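Local coordinates for hypothetical protein PP5205 (Pseudomonas putida, PDB 2G2X) that is of unknown function but folds as an EVE domain, related to the ASCH and PUA domains, and so possibly binds nucleic acid, at residues A60-I65 with H101-P106; E16-L21 with V97-V102. All coordinates share one frame; numbering follows the deposited sequence.

Contacts 1 and 2 meet on strand 95-110 and share His-101 and Val-102, their centres about 8 Å apart. Contact 1 lies within the sheet, pairing strands 58-71 and 95-110; it is partly buried and held mainly by backbone hydrogen bonds. Contact 2 sets helix 15-21 against a face of that sheet, is mostly buried around Leu-18, and has no hydrogen bond between its segments. The two join where Ala-63 CB packs on Leu-18 CD2 at 3.8 Å, and a probable hydrogen bond from Arg-64 N to Ala-100 O carries the strand pairing on into the residues beneath the helix.

Contact 1 (A60-I65 with H101-P106); sequences AGIARI and HVQTFP
Phe-105 leans back across the neighbouring strand. Its CB lies 3.4 Å from Ala-60 O, and with CG anti to the carbonyl carbon (chi1 -60°) the ring lies over Gly-61, whose CA stands 3.7 Å from the ring centroid almost on the normal, a CH-pi contact. CD2 is near Gly-61 N, CD1 and CE2 lie by Gly-61 CA, and at the tip CE1 and CZ meet Ile-62 CG1, 3.7 Å from CZ, and Ile-62 CD1. The backbone of Phe-105 is gripped too: its N donates to Ala-60 O at 2.9 Å, and one water donates to both Ala-60 O and Phe-105 O. These residues belong to antiparallel strands 58-71 and 95-110 of the mixed sheet of the EVE domain, and a classic beta bulge interrupts their pairing: Val-102 and Gln-103 both face Ile-62. Ile-62 O therefore accepts two bonds, from Val-102 N in the carbonyl plane and from Gln-103 N above it, while Ile-62 N donates to Gln-103 O at 2.8 Å. Gly-61 joins Ala-60 in a second classic bulge, opposite Phe-49, and its CA approaches Gln-103 O to 3.2 Å. Arg-149 touches the side chains of Ile-62, Gln-103 and Phe-105. From the bulge, Val-102 CG2 packs on Arg-64 CB at 3.8 Å; the Arg-64 chain runs extended from CG to NE, and NH1 makes a weak hydrogen bond to His-101 O.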
loop_
_atom_site.group_PDB
_atom_site.type_symbol
_atom_site.label_atom_id
_atom_site.label_comp_id
_atom_site.label_asym_id
_atom_site.label_seq_id
_atom_site.Cartn_x
_atom_site.Cartn_y
_atom_site.Cartn_z
ATOM N N ALA A 60 8.559 -0.900 5.854
ATOM C CA ALA A 60 8.828 -2.001 6.775
ATOM C C ALA A 60 9.053 -3.361 6.121
ATOM O O ALA A 60 9.555 -4.288 6.769
ATOM C CB ALA A 60 7.699 -2.102 7.795
ATOM N N GLY A 61 8.687 -3.488 4.850
ATOM C CA GLY A 61 8.882 -4.756 4.177
ATOM C C GLY A 61 8.289 -4.856 2.786
ATOM O O GLY A 61 7.908 -3.851 2.179
ATOM N N ILE A 62 8.210 -6.081 2.281
ATOM C CA ILE A 62 7.678 -6.325 0.950
ATOM C C ILE A 62 6.540 -7.325 1.000
ATOM O O ILE A 62 6.575 -8.275 1.779
ATOM C CB ILE A 62 8.769 -6.887 0.010
ATOM C CG1 ILE A 62 9.926 -5.891 -0.080
ATOM C CG2 ILE A 62 8.172 -7.181 -1.375
ATOM C CD1 ILE A 62 11.159 -6.430 -0.798
ATOM N N ALA A 63 5.534 -7.099 0.164
ATOM C CA ALA A 63 4.384 -7.989 0.072
ATOM C C ALA A 63 4.018 -8.102 -1.405
ATOM O O ALA A 63 4.577 -7.386 -2.240
ATOM C CB ALA A 63 3.209 -7.431 0.879
ATOM N N ARG A 64 3.082 -8.989 -1.729
ATOM C CA ARG A 64 2.674 -9.184 -3.113
ATOM C C ARG A 64 1.157 -9.211 -3.295
ATOM O O ARG A 64 0.413 -9.476 -2.354
ATOM C CB ARG A 64 3.271 -10.488 -3.653
ATOM C CG ARG A 64 2.740 -11.757 -2.987
ATOM C CD ARG A 64 3.309 -13.007 -3.656
ATOM N NE ARG A 64 2.695 -14.236 -3.154
ATOM C CZ ARG A 64 2.857 -14.703 -1.919
ATOM N NH1 ARG A 64 3.623 -14.045 -1.058
ATOM N NH2 ARG A 64 2.254 -15.824 -1.539
ATOM N N ILE A 65 0.710 -8.938 -4.519
ATOM C CA ILE A 65 -0.711 -8.939 -4.849
ATOM C C ILE A 65 -1.145 -10.361 -5.182
ATOM O O ILE A 65 -0.597 -10.977 -6.097
ATOM C CB ILE A 65 -1.004 -8.053 -6.074
ATOM C CG1 ILE A 65 -0.458 -6.641 -5.840
ATOM C CG2 ILE A 65 -2.501 -8.020 -6.343
ATOM C CD1 ILE A 65 -0.983 -5.979 -4.572
ATOM N N HIS A 101 2.250 -11.700 2.459
ATOM C CA HIS A 101 3.564 -11.316 2.944
ATOM C C HIS A 101 4.698 -11.912 2.134
ATOM O O HIS A 101 4.635 -13.064 1.715
ATOM C CB HIS A 101 3.719 -11.762 4.401
ATOM C CG HIS A 101 5.086 -11.527 4.968
ATOM N ND1 HIS A 101 5.428 -10.373 5.638
ATOM C CD2 HIS A 101 6.192 -12.312 4.983
ATOM C CE1 HIS A 101 6.681 -10.457 6.046
ATOM N NE2 HIS A 101 7.168 -11.624 5.662
ATOM N N VAL A 102 5.740 -11.117 1.914
ATOM C CA VAL A 102 6.914 -11.603 1.204
ATOM C C VAL A 102 8.126 -11.504 2.125
ATOM O O VAL A 102 8.831 -12.486 2.340
ATOM C CB VAL A 102 7.191 -10.811 -0.090
ATOM C CG1 VAL A 102 8.539 -11.229 -0.666
ATOM C CG2 VAL A 102 6.095 -11.081 -1.112
ATOM N N GLN A 103 8.360 -10.326 2.691
ATOM C CA GLN A 103 9.507 -10.156 3.575
ATOM C C GLN A 103 9.316 -9.011 4.557
ATOM O O GLN A 103 8.688 -7.997 4.245
ATOM C CB GLN A 103 10.773 -9.900 2.742
ATOM C CG GLN A 103 12.084 -10.336 3.395
ATOM C CD GLN A 103 13.307 -9.920 2.583
ATOM O OE1 GLN A 103 14.318 -10.627 2.545
ATOM N NE2 GLN A 103 13.224 -8.761 1.942
ATOM N N THR A 104 9.852 -9.182 5.755
ATOM C CA THR A 104 9.778 -8.133 6.758
ATOM C C THR A 104 11.210 -7.682 7.014
ATOM O O THR A 104 12.047 -8.482 7.434
ATOM C CB THR A 104 9.143 -8.636 8.080
ATOM O OG1 THR A 104 9.500 -7.751 9.155
ATOM C CG2 THR A 104 9.627 -10.023 8.402
ATOM N N PHE A 105 11.498 -6.413 6.732
ATOM C CA PHE A 105 12.845 -5.885 6.945
ATOM C C PHE A 105 13.197 -5.872 8.426
ATOM O O PHE A 105 12.343 -5.587 9.268
ATOM C CB PHE A 105 12.964 -4.466 6.390
ATOM C CG PHE A 105 12.691 -4.363 4.914
ATOM C CD1 PHE A 105 12.771 -5.488 4.090
ATOM C CD2 PHE A 105 12.388 -3.135 4.338
ATOM C CE1 PHE A 105 12.557 -5.390 2.716
ATOM C CE2 PHE A 105 12.170 -3.019 2.957
ATOM C CZ PHE A 105 12.256 -4.151 2.147
ATOM N N PRO A 106 14.465 -6.167 8.764
ATOM C CA PRO A 106 14.918 -6.186 10.162
ATOM C C PRO A 106 14.708 -4.815 10.793
ATOM O O PRO A 106 14.322 -4.691 11.958
ATOM C CB PRO A 106 16.410 -6.523 10.046
ATOM C CG PRO A 106 16.524 -7.229 8.728
ATOM C CD PRO A 106 15.582 -6.449 7.845
HETATM O O HOH W 1 10.437 -3.681 9.233
#

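Contact 2 (E16-L21 with V97-V102); sequences EALARL and VDVAHV
Ala-19 sets its methyl over the imidazole of His-101, with CB 3.7 Å from the ring centroid and 13° off the normal, a CH-pi contact over the face. The closest ring atom is ND1, at 3.6 Å from Ala-19 CB. His-101 CG is anti to the backbone N, and the ring plane is turned about perpendicular to the CA-CB-CG plane (chi2 92°), so that a flat face meets the helix. Beside it Leu-18 points toward the strand, its CG anti to the backbone N. Both its methyls touch Val-99 CG2, CD1 at 3.9 Å, the two side chains crossing at about a right angle; Leu-18 CD2 also lies 3.8 Å from His-101 N, against the backbone. Val-99 turns CG2 into the crowded position between N and carbonyl carbon. Further out, Ala-24, Phe-49 and Ala-63 also touch Leu-18, so this leucine reaches four strands of the sheet, while Ile-15, one turn before Ala-19, touches His-101. The helix itself is held by Arg-20 N to Glu-16 O and Leu-21 N to Ala-17 O bonds, and the axis of 16-21 crosses that of 97-102 at -101°, nearly perpendicular, as a helix laid over the face of the sheet. With no hydrogen bond joining the two segments, their cohesion comes from van der Waals contact and the CH-pi contact, apolar forces that depend little on direction.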
loop_
_atom_site.group_PDB
_atom_site.type_symbol
_atom_site.label_atom_id
_atom_site.label_comp_id
_atom_site.label_asym_id
_atom_site.label_seq_id
_atom_site.Cartn_x
_atom_site.Cartn_y
_atom_site.Cartn_z
ATOM N N GLU A 16 4.244 -7.278 9.988
ATOM C CA GLU A 16 4.312 -8.430 10.891
ATOM C C GLU A 16 2.958 -9.137 10.957
ATOM O O GLU A 16 2.877 -10.365 10.892
ATOM C CB GLU A 16 4.683 -7.995 12.317
ATOM C CG GLU A 16 6.103 -7.479 12.535
ATOM C CD GLU A 16 6.304 -6.052 12.051
ATOM O OE1 GLU A 16 5.313 -5.293 12.006
ATOM O OE2 GLU A 16 7.458 -5.686 11.735
ATOM N N ALA A 17 1.894 -8.352 11.106
ATOM C CA ALA A 17 0.547 -8.902 11.187
ATOM C C ALA A 17 0.175 -9.611 9.886
ATOM O O ALA A 17 -0.531 -10.621 9.903
ATOM C CB ALA A 17 -0.454 -7.790 11.489
ATOM N N LEU A 18 0.638 -9.081 8.760
ATOM C CA LEU A 18 0.341 -9.712 7.476
ATOM C C LEU A 18 1.048 -11.069 7.413
ATOM O O LEU A 18 0.508 -12.039 6.886
ATOM C CB LEU A 18 0.797 -8.817 6.319
ATOM C CG LEU A 18 0.588 -9.370 4.907
ATOM C CD1 LEU A 18 -0.888 -9.708 4.695
ATOM C CD2 LEU A 18 1.051 -8.345 3.884
ATOM N N ALA A 19 2.255 -11.136 7.964
ATOM C CA ALA A 19 3.001 -12.388 7.976
ATOM C C ALA A 19 2.227 -13.428 8.788
ATOM O O ALA A 19 2.175 -14.600 8.424
ATOM C CB ALA A 19 4.390 -12.170 8.573
ATOM N N ARG A 20 1.610 -12.993 9.881
ATOM C CA ARG A 20 0.841 -13.905 10.729
ATOM C C ARG A 20 -0.499 -14.317 10.107
ATOM O O ARG A 20 -0.928 -15.459 10.251
ATOM C CB ARG A 20 0.590 -13.273 12.107
ATOM C CG ARG A 20 1.855 -12.956 12.898
ATOM C CD ARG A 20 1.543 -12.674 14.370
ATOM N NE ARG A 20 0.715 -11.486 14.559
ATOM C CZ ARG A 20 1.175 -10.237 14.570
ATOM N NH1 ARG A 20 2.470 -9.998 14.405
ATOM N NH2 ARG A 20 0.335 -9.221 14.742
ATOM N N LEU A 21 -1.152 -13.388 9.415
ATOM C CA LEU A 21 -2.442 -13.663 8.784
ATOM C C LEU A 21 -2.325 -14.529 7.531
ATOM O O LEU A 21 -3.249 -15.273 7.198
ATOM C CB LEU A 21 -3.144 -12.350 8.417
ATOM C CG LEU A 21 -3.763 -11.532 9.552
ATOM C CD1 LEU A 21 -4.171 -10.152 9.050
ATOM C CD2 LEU A 21 -4.969 -12.274 10.105
ATOM N N VAL A 97 -7.855 -5.187 -3.225
ATOM C CA VAL A 97 -6.997 -6.220 -3.786
ATOM C C VAL A 97 -6.593 -7.044 -2.581
ATOM O O VAL A 97 -6.693 -6.561 -1.455
ATOM C CB VAL A 97 -5.722 -5.641 -4.465
ATOM C CG1 VAL A 97 -6.111 -4.809 -5.682
ATOM C CG2 VAL A 97 -4.918 -4.814 -3.471
ATOM N N ASP A 98 -6.171 -8.285 -2.801
ATOM C CA ASP A 98 -5.743 -9.123 -1.692
ATOM C C ASP A 98 -4.230 -9.237 -1.742
ATOM O O ASP A 98 -3.640 -9.318 -2.822
ATOM C CB ASP A 98 -6.388 -10.511 -1.770
ATOM C CG ASP A 98 -7.878 -10.480 -1.469
ATOM O OD1 ASP A 98 -8.344 -9.501 -0.846
ATOM O OD2 ASP A 98 -8.580 -11.439 -1.848
ATOM N N VAL A 99 -3.599 -9.257 -0.574
ATOM C CA VAL A 99 -2.148 -9.319 -0.512
ATOM C C VAL A 99 -1.618 -10.439 0.366
ATOM O O VAL A 99 -2.352 -11.039 1.153
ATOM C CB VAL A 99 -1.573 -7.990 0.027
ATOM C CG1 VAL A 99 -2.099 -6.821 -0.799
ATOM C CG2 VAL A 99 -1.944 -7.819 1.503
ATOM N N ALA A 100 -0.326 -10.710 0.222
ATOM C CA ALA A 100 0.334 -11.733 1.009
ATOM C C ALA A 100 1.732 -11.231 1.334
ATOM O O ALA A 100 2.314 -10.432 0.591
ATOM C CB ALA A 100 0.396 -13.046 0.240
ATOM N N HIS A 101 2.250 -11.700 2.459
ATOM C CA HIS A 101 3.564 -11.316 2.944
ATOM C C HIS A 101 4.698 -11.912 2.134
ATOM O O HIS A 101 4.635 -13.064 1.715
ATOM C CB HIS A 101 3.719 -11.762 4.401
ATOM C CG HIS A 101 5.086 -11.527 4.968
ATOM N ND1 HIS A 101 5.428 -10.373 5.638
ATOM C CD2 HIS A 101 6.192 -12.312 4.983
ATOM C CE1 HIS A 101 6.681 -10.457 6.046
ATOM N NE2 HIS A 101 7.168 -11.624 5.662
ATOM N N VAL A 102 5.740 -11.117 1.914
ATOM C CA VAL A 102 6.914 -11.603 1.204
ATOM C C VAL A 102 8.126 -11.504 2.125
ATOM O O VAL A 102 8.831 -12.486 2.340
ATOM C CB VAL A 102 7.191 -10.811 -0.090
ATOM C CG1 VAL A 102 8.539 -11.229 -0.666
ATOM C CG2 VAL A 102 6.095 -11.081 -1.112
#